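Local coordinates for protein uncharacterized conserved (Bdellovibrio bacteriovorus, PDB 7O21) that probably trims peptidoglycan as an LD-carboxypeptidase of the YkuD family, joined to an NTF2-like domain, in a predatory bacterium whose cell curvature depends on peptidoglycan editing, at residues 119-124 and 293-298; 195-200 and 288-293; 221-224 and 230-233; 252-255 and 260-263. All coordinates share one frame; numbering follows the deposited sequence. Where two conformers were deposited one is given.

Interaction 1. Residues 119-124 and 293-298; sequences PNLFDK and IIREEW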
loop_
_atom_site.group_PDB
_atom_site.type_symbol
_atom_site.label_atom_id
_atom_site.label_comp_id
_atom_site.label_asym_id
_atom_site.label_seq_id
_atom_site.Cartn_x
_atom_site.Cartn_y
_atom_site.Cartn_z
ATOM N N PRO A 119 4.008 7.346 -4.307
ATOM C CA PRO A 119 5.448 7.223 -4.566
ATOM C C PRO A 119 5.925 5.776 -4.396
ATOM O O PRO A 119 5.518 5.102 -3.444
ATOM C CB PRO A 119 6.062 8.118 -3.483
ATOM C CG PRO A 119 5.088 7.999 -2.333
ATOM C CD PRO A 119 3.732 7.942 -2.988
ATOM N N ASN A 120 6.757 5.295 -5.321
ATOM C CA ASN A 120 7.273 3.935 -5.237
ATOM C C ASN A 120 8.516 3.905 -4.344
ATOM O O ASN A 120 8.900 4.906 -3.732
ATOM C CB ASN A 120 7.500 3.333 -6.625
ATOM C CG ASN A 120 8.660 3.970 -7.373
ATOM O OD1 ASN A 120 9.529 4.634 -6.794
ATOM N ND2 ASN A 120 8.689 3.760 -8.672
ATOM N N LEU A 121 9.169 2.749 -4.272
ATOM C CA LEU A 121 10.291 2.613 -3.349
ATOM C C LEU A 121 11.469 3.489 -3.744
ATOM O O LEU A 121 12.201 3.958 -2.862
ATOM C CB LEU A 121 10.707 1.149 -3.236
ATOM C CG LEU A 121 9.816 0.214 -2.401
ATOM C CD1 LEU A 121 10.443 -1.175 -2.297
ATOM C CD2 LEU A 121 9.534 0.786 -1.008
ATOM N N PHE A 122 11.697 3.699 -5.045
ATOM C CA PHE A 122 12.721 4.650 -5.462
ATOM C C PHE A 122 12.392 6.041 -4.945
ATOM O O PHE A 122 13.269 6.756 -4.440
ATOM C CB PHE A 122 12.828 4.706 -6.991
ATOM C CG PHE A 122 13.368 3.454 -7.631
ATOM C CD1 PHE A 122 14.661 3.017 -7.388
ATOM C CD2 PHE A 122 12.583 2.733 -8.526
ATOM C CE1 PHE A 122 15.149 1.869 -8.018
ATOM C CE2 PHE A 122 13.069 1.591 -9.154
ATOM C CZ PHE A 122 14.351 1.163 -8.900
ATOM N N ASP A 123 11.130 6.460 -5.107
ATOM C CA ASP A 123 10.717 7.798 -4.695
ATOM C C ASP A 123 10.848 7.968 -3.191
ATOM O O ASP A 123 11.274 9.024 -2.718
ATOM C CB ASP A 123 9.272 8.048 -5.113
ATOM C CG ASP A 123 9.073 7.951 -6.594
ATOM O OD1 ASP A 123 9.959 8.414 -7.342
ATOM O OD2 ASP A 123 8.000 7.433 -7.001
ATOM N N LYS A 124 10.463 6.949 -2.426
ATOM C CA LYS A 124 10.583 7.019 -0.973
ATOM C C LYS A 124 12.036 7.138 -0.525
ATOM O O LYS A 124 12.325 7.829 0.460
ATOM C CB LYS A 124 9.911 5.802 -0.350
ATOM C CG LYS A 124 8.382 5.843 -0.436
ATOM C CD LYS A 124 7.784 4.577 0.129
ATOM C CE LYS A 124 6.270 4.606 0.055
ATOM N NZ LYS A 124 5.711 3.284 0.446
ATOM N N ILE A 293 21.585 -3.647 -5.982
ATOM C CA ILE A 293 20.236 -3.794 -5.453
ATOM C C ILE A 293 20.082 -2.994 -4.166
ATOM O O ILE A 293 20.881 -3.130 -3.228
ATOM C CB ILE A 293 19.928 -5.284 -5.235
ATOM C CG1 ILE A 293 19.978 -6.058 -6.562
ATOM C CG2 ILE A 293 18.600 -5.458 -4.550
ATOM C CD1 ILE A 293 19.945 -7.579 -6.369
ATOM N N ILE A 294 19.068 -2.128 -4.125
ATOM C CA ILE A 294 18.748 -1.323 -2.952
ATOM C C ILE A 294 17.542 -1.857 -2.191
ATOM O O ILE A 294 17.382 -1.575 -1.004
ATOM C CB ILE A 294 18.552 0.161 -3.317
ATOM C CG1 ILE A 294 17.449 0.330 -4.363
ATOM C CG2 ILE A 294 19.867 0.736 -3.813
ATOM C CD1 ILE A 294 16.864 1.734 -4.361
ATOM N N ARG A 295 16.651 -2.581 -2.868
ATOM C CA ARG A 295 15.466 -3.132 -2.218
ATOM C C ARG A 295 15.100 -4.419 -2.945
ATOM O O ARG A 295 15.307 -4.539 -4.151
ATOM C CB ARG A 295 14.259 -2.181 -2.308
ATOM C CG ARG A 295 14.479 -0.726 -1.879
ATOM C CD ARG A 295 14.470 -0.577 -0.354
ATOM N NE ARG A 295 14.575 0.818 0.079
ATOM C CZ ARG A 295 15.712 1.438 0.387
ATOM N NH1 ARG A 295 15.682 2.706 0.774
ATOM N NH2 ARG A 295 16.880 0.810 0.293
ATOM N N GLU A 296 14.590 -5.398 -2.203
ATOM C CA GLU A 296 14.173 -6.667 -2.796
ATOM C C GLU A 296 12.927 -7.130 -2.056
ATOM O O GLU A 296 12.958 -7.286 -0.829
ATOM C CB GLU A 296 15.296 -7.701 -2.676
ATOM C CG GLU A 296 14.983 -9.055 -3.319
ATOM C CD GLU A 296 16.188 -9.953 -3.433
ATOM O OE1 GLU A 296 17.319 -9.429 -3.354
ATOM O OE2 GLU A 296 16.034 -11.183 -3.608
ATOM N N GLU A 297 11.833 -7.339 -2.796
ATOM C CA GLU A 297 10.540 -7.691 -2.224
ATOM C C GLU A 297 10.112 -9.074 -2.694
ATOM O O GLU A 297 10.465 -9.518 -3.790
ATOM C CB GLU A 297 9.460 -6.684 -2.634
ATOM C CG GLU A 297 9.691 -5.258 -2.144
ATOM C CD GLU A 297 8.604 -4.288 -2.600
ATOM O OE1 GLU A 297 8.171 -4.351 -3.776
ATOM O OE2 GLU A 297 8.177 -3.456 -1.774
ATOM N N TRP A 298 9.343 -9.757 -1.846
ATOM C CA TRP A 298 8.784 -11.058 -2.186
ATOM C C TRP A 298 7.373 -11.115 -1.620
ATOM O O TRP A 298 7.147 -10.749 -0.459
ATOM C CB TRP A 298 9.644 -12.195 -1.606
ATOM C CG TRP A 298 9.190 -13.607 -1.971
ATOM C CD1 TRP A 298 9.634 -14.373 -3.014
ATOM C CD2 TRP A 298 8.249 -14.424 -1.249
ATOM N NE1 TRP A 298 9.010 -15.599 -3.002
ATOM C CE2 TRP A 298 8.149 -15.650 -1.938
ATOM C CE3 TRP A 298 7.465 -14.222 -0.109
ATOM C CZ2 TRP A 298 7.310 -16.687 -1.505
ATOM C CZ3 TRP A 298 6.629 -15.250 0.312
ATOM C CH2 TRP A 298 6.561 -16.463 -0.387
HETATM O O HOH W 1 12.561 2.958 -0.198
#

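Interaction 2. Residues 195-200 and 288-293; sequences SRFVES and GDTYKI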
loop_
_atom_site.group_PDB
_atom_site.type_symbol
_atom_site.label_atom_id
_atom_site.label_comp_id
_atom_site.label_asym_id
_atom_site.label_seq_id
_atom_site.Cartn_x
_atom_site.Cartn_y
_atom_site.Cartn_z
ATOM N N SER A 195 19.527 -9.061 -19.042
ATOM C CA SER A 195 19.225 -10.465 -18.768
ATOM C C SER A 195 20.434 -11.183 -18.191
ATOM O O SER A 195 20.298 -12.006 -17.279
ATOM C CB SER A 195 18.751 -11.178 -20.034
ATOM O OG SER A 195 17.505 -10.676 -20.468
ATOM N N ARG A 196 21.624 -10.883 -18.709
ATOM C CA ARG A 196 22.829 -11.518 -18.188
ATOM C C ARG A 196 23.124 -11.064 -16.766
ATOM O O ARG A 196 23.587 -11.860 -15.946
ATOM C CB ARG A 196 24.015 -11.255 -19.118
ATOM C CG ARG A 196 23.948 -12.035 -20.415
ATOM C CD ARG A 196 25.278 -11.993 -21.162
ATOM N NE ARG A 196 25.812 -10.637 -21.257
ATOM C CZ ARG A 196 25.556 -9.801 -22.258
ATOM N NH1 ARG A 196 24.766 -10.176 -23.257
ATOM N NH2 ARG A 196 26.089 -8.587 -22.259
ATOM N N PHE A 197 22.870 -9.790 -16.452
ATOM C CA PHE A 197 23.008 -9.317 -15.074
ATOM C C PHE A 197 22.087 -10.097 -14.139
ATOM O O PHE A 197 22.528 -10.633 -13.112
ATOM C CB PHE A 197 22.724 -7.807 -15.002
ATOM C CG PHE A 197 22.682 -7.247 -13.589
ATOM C CD1 PHE A 197 23.844 -6.815 -12.946
ATOM C CD2 PHE A 197 21.481 -7.147 -12.909
ATOM C CE1 PHE A 197 23.790 -6.289 -11.663
ATOM C CE2 PHE A 197 21.429 -6.630 -11.628
ATOM C CZ PHE A 197 22.593 -6.201 -11.005
ATOM N N VAL A 198 20.808 -10.211 -14.503
ATOM C CA VAL A 198 19.868 -10.961 -13.673
ATOM C C VAL A 198 20.310 -12.414 -13.532
ATOM O O VAL A 198 20.206 -13.007 -12.450
ATOM C CB VAL A 198 18.441 -10.851 -14.243
ATOM C CG1 VAL A 198 17.494 -11.762 -13.459
ATOM C CG2 VAL A 198 17.962 -9.408 -14.204
ATOM N N GLU A 199 20.775 -13.024 -14.628
ATOM C CA GLU A 199 21.164 -14.429 -14.555
ATOM C C GLU A 199 22.400 -14.610 -13.687
ATOM O O GLU A 199 22.525 -15.614 -12.970
ATOM C CB GLU A 199 21.380 -14.995 -15.960
ATOM C CG GLU A 199 22.071 -16.351 -15.997
ATOM C CD GLU A 199 21.227 -17.470 -15.414
ATOM O OE1 GLU A 199 20.018 -17.262 -15.167
ATOM O OE2 GLU A 199 21.785 -18.568 -15.209
ATOM N N SER A 200 23.333 -13.664 -13.750
ATOM C CA SER A 200 24.511 -13.715 -12.893
ATOM C C SER A 200 24.121 -13.670 -11.418
ATOM O O SER A 200 24.685 -14.407 -10.595
ATOM C CB SER A 200 25.459 -12.573 -13.259
ATOM O OG SER A 200 26.709 -12.702 -12.595
ATOM N N GLY A 288 28.650 2.714 -11.037
ATOM C CA GLY A 288 29.685 2.629 -12.056
ATOM C C GLY A 288 29.098 2.121 -13.357
ATOM O O GLY A 288 28.159 2.709 -13.909
ATOM N N ASP A 289 29.627 1.002 -13.858
ATOM C CA ASP A 289 29.147 0.398 -15.095
ATOM C C ASP A 289 28.171 -0.748 -14.858
ATOM O O ASP A 289 27.856 -1.491 -15.791
ATOM C CB ASP A 289 30.319 -0.048 -15.982
ATOM C CG ASP A 289 31.013 -1.299 -15.467
ATOM O OD1 ASP A 289 30.670 -1.786 -14.369
ATOM O OD2 ASP A 289 31.923 -1.794 -16.166
ATOM N N THR A 290 27.674 -0.901 -13.636
ATOM C CA THR A 290 26.746 -1.986 -13.344
ATOM C C THR A 290 25.631 -1.468 -12.441
ATOM O O THR A 290 25.331 -0.269 -12.471
ATOM C CB THR A 290 27.510 -3.176 -12.747
ATOM O OG1 THR A 290 26.621 -4.281 -12.552
ATOM C CG2 THR A 290 28.173 -2.799 -11.432
ATOM N N TYR A 291 25.041 -2.346 -11.619
ATOM C CA TYR A 291 23.894 -2.002 -10.786
ATOM C C TYR A 291 24.052 -2.648 -9.422
ATOM O O TYR A 291 24.642 -3.721 -9.299
ATOM C CB TYR A 291 22.573 -2.490 -11.427
ATOM C CG TYR A 291 22.219 -1.682 -12.637
ATOM C CD1 TYR A 291 22.703 -2.041 -13.887
ATOM C CD2 TYR A 291 21.452 -0.530 -12.526
ATOM C CE1 TYR A 291 22.407 -1.293 -15.001
ATOM C CE2 TYR A 291 21.162 0.228 -13.641
ATOM C CZ TYR A 291 21.645 -0.162 -14.868
ATOM O OH TYR A 291 21.357 0.598 -15.980
ATOM N N LYS A 292 23.519 -1.985 -8.399
ATOM C CA LYS A 292 23.451 -2.554 -7.059
ATOM C C LYS A 292 22.022 -2.515 -6.538
ATOM O O LYS A 292 21.345 -1.479 -6.627
ATOM C CB LYS A 292 24.408 -1.863 -6.083
ATOM C CG LYS A 292 25.860 -2.041 -6.502
ATOM C CD LYS A 292 26.793 -2.135 -5.317
ATOM C CE LYS A 292 28.205 -2.436 -5.782
ATOM N NZ LYS A 292 28.709 -3.718 -5.207
ATOM N N ILE A 293 21.585 -3.647 -5.982
ATOM C CA ILE A 293 20.236 -3.794 -5.453
ATOM C C ILE A 293 20.082 -2.994 -4.166
ATOM O O ILE A 293 20.881 -3.130 -3.228
ATOM C CB ILE A 293 19.928 -5.284 -5.235
ATOM C CG1 ILE A 293 19.978 -6.058 -6.562
ATOM C CG2 ILE A 293 18.600 -5.458 -4.550
ATOM C CD1 ILE A 293 19.945 -7.579 -6.369
#

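Interaction 3. Residues 221-224 and 230-233; sequences FKAP and SWMS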
loop_
_atom_site.group_PDB
_atom_site.type_symbol
_atom_site.label_atom_id
_atom_site.label_comp_id
_atom_site.label_asym_id
_atom_site.label_seq_id
_atom_site.Cartn_x
_atom_site.Cartn_y
_atom_site.Cartn_z
ATOM N N PHE A 221 21.115 -1.342 1.391
ATOM C CA PHE A 221 19.991 -2.217 1.075
ATOM C C PHE A 221 19.021 -2.305 2.244
ATOM O O PHE A 221 19.420 -2.327 3.415
ATOM C CB PHE A 221 20.543 -3.616 0.786
ATOM C CG PHE A 221 19.492 -4.679 0.658
ATOM C CD1 PHE A 221 18.857 -4.891 -0.551
ATOM C CD2 PHE A 221 19.145 -5.472 1.748
ATOM C CE1 PHE A 221 17.890 -5.859 -0.682
ATOM C CE2 PHE A 221 18.176 -6.452 1.627
ATOM C CZ PHE A 221 17.543 -6.655 0.414
ATOM N N LYS A 222 17.738 -2.391 1.917
ATOM C CA LYS A 222 16.713 -2.670 2.907
ATOM C C LYS A 222 15.661 -3.565 2.274
ATOM O O LYS A 222 15.411 -3.506 1.064
ATOM C CB LYS A 222 16.047 -1.382 3.406
ATOM C CG LYS A 222 16.959 -0.505 4.243
ATOM C CD LYS A 222 16.351 0.872 4.452
ATOM C CE LYS A 222 17.363 1.814 5.074
ATOM N NZ LYS A 222 18.146 1.119 6.129
ATOM N N ALA A 223 15.059 -4.405 3.105
ATOM C CA ALA A 223 13.857 -5.146 2.766
ATOM C C ALA A 223 13.064 -5.248 4.053
ATOM O O ALA A 223 13.604 -4.959 5.123
ATOM C CB ALA A 223 14.204 -6.544 2.237
ATOM N N PRO A 224 11.772 -5.579 3.988
ATOM C CA PRO A 224 11.009 -5.689 5.243
ATOM C C PRO A 224 11.686 -6.631 6.226
ATOM O O PRO A 224 11.840 -7.824 5.948
ATOM C CB PRO A 224 9.641 -6.212 4.786
ATOM C CG PRO A 224 9.521 -5.726 3.352
ATOM C CD PRO A 224 10.930 -5.831 2.802
ATOM N N SER A 230 21.910 -7.966 8.141
ATOM C CA SER A 230 21.046 -9.061 8.573
ATOM C C SER A 230 20.547 -9.886 7.392
ATOM O O SER A 230 20.272 -11.082 7.537
ATOM C CB SER A 230 19.910 -8.555 9.473
ATOM O OG SER A 230 19.035 -7.673 8.776
ATOM N N TRP A 231 20.443 -9.274 6.214
ATOM C CA TRP A 231 20.119 -10.035 5.010
ATOM C C TRP A 231 21.232 -11.023 4.682
ATOM O O TRP A 231 20.986 -12.219 4.474
ATOM C CB TRP A 231 19.922 -9.053 3.853
ATOM C CG TRP A 231 19.529 -9.651 2.514
ATOM C CD1 TRP A 231 20.365 -10.057 1.505
ATOM C CD2 TRP A 231 18.200 -9.845 2.036
ATOM N NE1 TRP A 231 19.622 -10.523 0.437
ATOM C CE2 TRP A 231 18.291 -10.387 0.738
ATOM C CE3 TRP A 231 16.935 -9.617 2.583
ATOM C CZ2 TRP A 231 17.167 -10.717 -0.010
ATOM C CZ3 TRP A 231 15.817 -9.927 1.830
ATOM C CH2 TRP A 231 15.942 -10.475 0.551
ATOM N N MET A 232 22.474 -10.538 4.654
ATOM C CA MET A 232 23.600 -11.417 4.360
ATOM C C MET A 232 23.780 -12.483 5.442
ATOM O O MET A 232 24.068 -13.644 5.130
ATOM C CB MET A 232 24.875 -10.599 4.147
ATOM C CG MET A 232 24.827 -9.668 2.931
ATOM S SD MET A 232 24.287 -10.522 1.443
ATOM C CE MET A 232 24.040 -9.113 0.363
ATOM N N SER A 233 23.583 -12.120 6.713
ATOM C CA SER A 233 23.716 -13.111 7.781
ATOM C C SER A 233 22.680 -14.215 7.629
ATOM O O SER A 233 22.985 -15.400 7.815
ATOM C CB SER A 233 23.578 -12.447 9.151
ATOM O OG SER A 233 24.632 -11.535 9.389
#

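Interaction 4. Residues 252-255 and 260-263; sequences PYIV and QLLV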
loop_
_atom_site.group_PDB
_atom_site.type_symbol
_atom_site.label_atom_id
_atom_site.label_comp_id
_atom_site.label_asym_id
_atom_site.label_seq_id
_atom_site.Cartn_x
_atom_site.Cartn_y
_atom_site.Cartn_z
ATOM N N PRO A 252 11.377 -12.195 -16.852
ATOM C CA PRO A 252 10.982 -11.034 -16.054
ATOM C C PRO A 252 10.584 -9.812 -16.871
ATOM O O PRO A 252 10.925 -9.660 -18.046
ATOM C CB PRO A 252 12.272 -10.714 -15.283
ATOM C CG PRO A 252 13.344 -11.097 -16.238
ATOM C CD PRO A 252 12.840 -12.362 -16.897
ATOM N N TYR A 253 9.801 -8.937 -16.218
ATOM C CA TYR A 253 9.767 -7.530 -16.604
ATOM C C TYR A 253 11.150 -6.957 -16.331
ATOM O O TYR A 253 11.755 -7.228 -15.291
ATOM C CB TYR A 253 8.819 -6.703 -15.718
ATOM C CG TYR A 253 7.313 -6.792 -15.892
ATOM C CD1 TYR A 253 6.656 -6.221 -16.978
ATOM C CD2 TYR A 253 6.538 -7.366 -14.901
ATOM C CE1 TYR A 253 5.260 -6.285 -17.087
ATOM C CE2 TYR A 253 5.174 -7.432 -15.006
ATOM C CZ TYR A 253 4.538 -6.876 -16.077
ATOM O OH TYR A 253 3.162 -6.984 -16.137
ATOM N N ILE A 254 11.638 -6.139 -17.253
ATOM C CA ILE A 254 12.888 -5.403 -17.057
ATOM C C ILE A 254 12.676 -3.987 -17.569
ATOM O O ILE A 254 12.369 -3.790 -18.754
ATOM C CB ILE A 254 14.082 -6.039 -17.786
ATOM C CG1 ILE A 254 14.210 -7.508 -17.391
ATOM C CG2 ILE A 254 15.374 -5.262 -17.454
ATOM C CD1 ILE A 254 15.305 -8.272 -18.159
ATOM N N VAL A 255 12.805 -3.008 -16.674
ATOM C CA VAL A 255 12.754 -1.593 -17.023
ATOM C C VAL A 255 14.021 -0.938 -16.488
ATOM O O VAL A 255 14.366 -1.102 -15.312
ATOM C CB VAL A 255 11.512 -0.908 -16.435
ATOM C CG1 VAL A 255 11.477 0.561 -16.830
ATOM C CG2 VAL A 255 10.265 -1.594 -16.950
ATOM N N GLN A 260 17.737 4.024 -12.566
ATOM C CA GLN A 260 16.927 2.973 -11.949
ATOM C C GLN A 260 16.864 1.712 -12.803
ATOM O O GLN A 260 16.849 1.770 -14.041
ATOM C CB GLN A 260 15.496 3.483 -11.753
ATOM C CG GLN A 260 15.386 4.579 -10.710
ATOM C CD GLN A 260 14.014 5.197 -10.661
ATOM O OE1 GLN A 260 13.092 4.773 -11.378
ATOM N NE2 GLN A 260 13.866 6.225 -9.840
ATOM N N LEU A 261 16.822 0.567 -12.118
ATOM C CA LEU A 261 16.563 -0.729 -12.734
ATOM C C LEU A 261 15.503 -1.428 -11.902
ATOM O O LEU A 261 15.639 -1.524 -10.680
ATOM C CB LEU A 261 17.827 -1.600 -12.777
ATOM C CG LEU A 261 17.668 -3.053 -13.253
ATOM C CD1 LEU A 261 17.248 -3.117 -14.708
ATOM C CD2 LEU A 261 18.952 -3.842 -13.039
ATOM N N LEU A 262 14.439 -1.896 -12.566
ATOM C CA LEU A 262 13.373 -2.645 -11.912
ATOM C C LEU A 262 13.229 -3.967 -12.649
ATOM O O LEU A 262 13.099 -3.986 -13.881
ATOM C CB LEU A 262 12.058 -1.860 -11.971
ATOM C CG LEU A 262 10.831 -2.304 -11.169
ATOM C CD1 LEU A 262 10.151 -3.516 -11.789
ATOM C CD2 LEU A 262 11.123 -2.526 -9.715
ATOM N N VAL A 263 13.277 -5.067 -11.900
ATOM C CA VAL A 263 13.081 -6.410 -12.431
ATOM C C VAL A 263 11.983 -7.067 -11.611
ATOM O O VAL A 263 12.028 -7.037 -10.380
ATOM C CB VAL A 263 14.380 -7.236 -12.355
ATOM C CG1 VAL A 263 14.160 -8.633 -12.871
ATOM C CG2 VAL A 263 15.477 -6.553 -13.176
#

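Interaction 1. Residues 119-124 and 293-298
L121 and F122, in the first turn of helix 121-126, pack on strand 290-300. L121 CD1 lies 3.9 Å from R295 CB. Beside it F122 turns CD1 and CE1 to I294 CD1, with F122 CD1 at 4.0 Å, the two side chains crossing at about a right angle. A methyl-carboxylate van der Waals contact is more tentative: in one of two modelled conformers E297, approaching L121 from the opposite direction, brings OE2 within 3.3 Å of L121 CD1, with OE1 bonded to the hydroxyl of Y283. The polar link is indirect: one water gives a hydrogen bond to L121 O (2.9 Å) and takes one from R295 NE (3.0 Å). A bend at chi2 (-79°) folds the arginine back on its own strand, where R295 NH2 donates to I294 O at 2.8 Å from above the carbonyl plane. On the helix side, a capping box closes the first turn, D123 N donating to N120 OD1 (3.0 Å) and N120 N to D123 OD2. The contact joins the L,D-transpeptidase catalytic domain to the NTF2-like domain: I294 and R295 form a classic beta bulge opposite Y283 of strand 275-287, whose ring meets F122 edge-to-face.

Interaction 2. Residues 195-200 and 288-293
F197 reaches across from helix 184-206 and sets the outer end of its ring against the start of strand 290-300, at T290 and Y291. Its CG is anti to the backbone N (chi1 173°), which carries the ring out from the helix toward the strand. The edge at CE1 and CZ does the touching. Y291 O lies near the ring plane at that edge, 3.6 Å from F197 CE1, so a backbone carbonyl faces the weakly positive rim of the ring. T290 OG1 comes to the same CE1 atom obliquely, also at 3.6 Å, its side chain running at about a right angle to the phenylalanine. F197 CZ meets Y291 CB at 3.7 Å; these two side chains are likewise crossed. The phenol of Y291 then leads away from residues 195-200, touching L194 just before them in the same helix, and its hydroxyl is hydrogen-bonded to K286 NZ. F197 thus carries the contact, engaging one side-chain oxygen, one carbonyl and one methylene group. Within the NTF2-like domain the helix packs on the curved antiparallel sheet: F197 and Y291 both touch L261 of strand 260-270, V198 rests on V263 of that strand and on L249 of strand 246-257, and F216 meets the F197 ring edge-to-face.

Interaction 3. Residues 221-224 and 230-233
F221 of the short strand 221-223 and W231 of helix 228-241 form a T-shaped (edge-to-face) aromatic pair that links the first strand of a short beta hairpin (221-223 with 226-227) to the helix that follows it in the NTF2-like domain. The F221 edge is directed at the indole face: the centroids of its ring and the five-membered ring of W231 are 4.6 Å apart, with the planes at 59°, well short of perpendicular. F221 CE2 comes within 3.4 Å of W231 CD2, and F221 CZ stands over the centre of the indole, 3.6 Å above its plane. Both side chains have CG anti to the backbone N (chi1 171° for F221, -178° for W231), which sends each ring out across the gap to the other segment. The second contact is apolar, a methyl against the indole: A223 also points toward the helix, and its CB meets the benzo part of the ring system obliquely.

Other rings extend the cluster, for Y217 and F226 both pack against W231, and Y217 meets F221 edge-to-face as well. A charged group joins in through the cation-pi contact of K235 with the indole. The polar end of W231 is satisfied too, NE1 being hydrogen-bonded to the hydroxyl of Y213. P224, just beyond the strand, packs on W134 of the second subunit. Where the methyl meets the indole, the nearest atoms are A223 CB and W231 CZ3, 3.8 Å apart.

Interaction 4. Residues 252-255 and 260-263
I254 and L261 lie side by side and point the same way, with I254 CG2 4.0 Å from L261 CD1. I254 CG2 is also near V263 CG2, its cross-strand partner, at a looser 4.5 Å. Just before the strand, P252 CB touches V263 CG1 at 3.7 Å; that methyl is the V263 branch anti to the backbone N (chi1 178°), while the CG2 branch is the one nearer I254. I254, L261 and V263 face helix 184-206, packing there on L194, S195 and V198. V255 and L262 occupy the other side of the sheet, where V255 rests on I92 of the catalytic domain and L262 on T281 and Y283 of strand 275-287.

The two segments belong to the beta hairpin of strands 246-257 and 260-270 in the antiparallel sheet of the NTF2-like domain, and their axes run at 174° to each other. I254 with V263 is a non-hydrogen-bonded pair; V255 with L262 is a hydrogen-bonded one. In the latter, V255 N donates to L262 O (3.0 Å), and L262 N returns a bond to V255 O (2.9 Å). CA-H...O contacts supplement them, the shortest from V263 CA to Y253 O at 3.3 Å.

Further out, V263 and L261 bond through their backbones to I282 and A284, and I254 to L31 and Q32, so the hairpin is flanked by strands 275-287 and 30-32. The Y253 phenol leads away from strand 260-270; in one of its two modelled conformers, its hydroxyl accepts from S40 N.

Interactions 1 and 2 follow one another along strand 290-300 and share I293; their centres are 16 Å apart. Interaction 4 lies further across the same sheet, beyond strand 275-287, yet is reached from both: F122 CZ of interaction 1 lies 3.5 Å from L261 O, and Y291 CD2 of interaction 2 lies 3.8 Å from L261 CB. Interaction 3 attaches to the outer strand through a probable hydrogen bond from K222 N to I294 O (3.1 Å), but stays about 11 Å from interaction 4 at the nearest atoms. Interactions 2, 3 and 4 are internal to the NTF2-like domain, whereas interaction 1 joins it to the catalytic domain. All four lie away from the predicted catalytic residues H136 and C151.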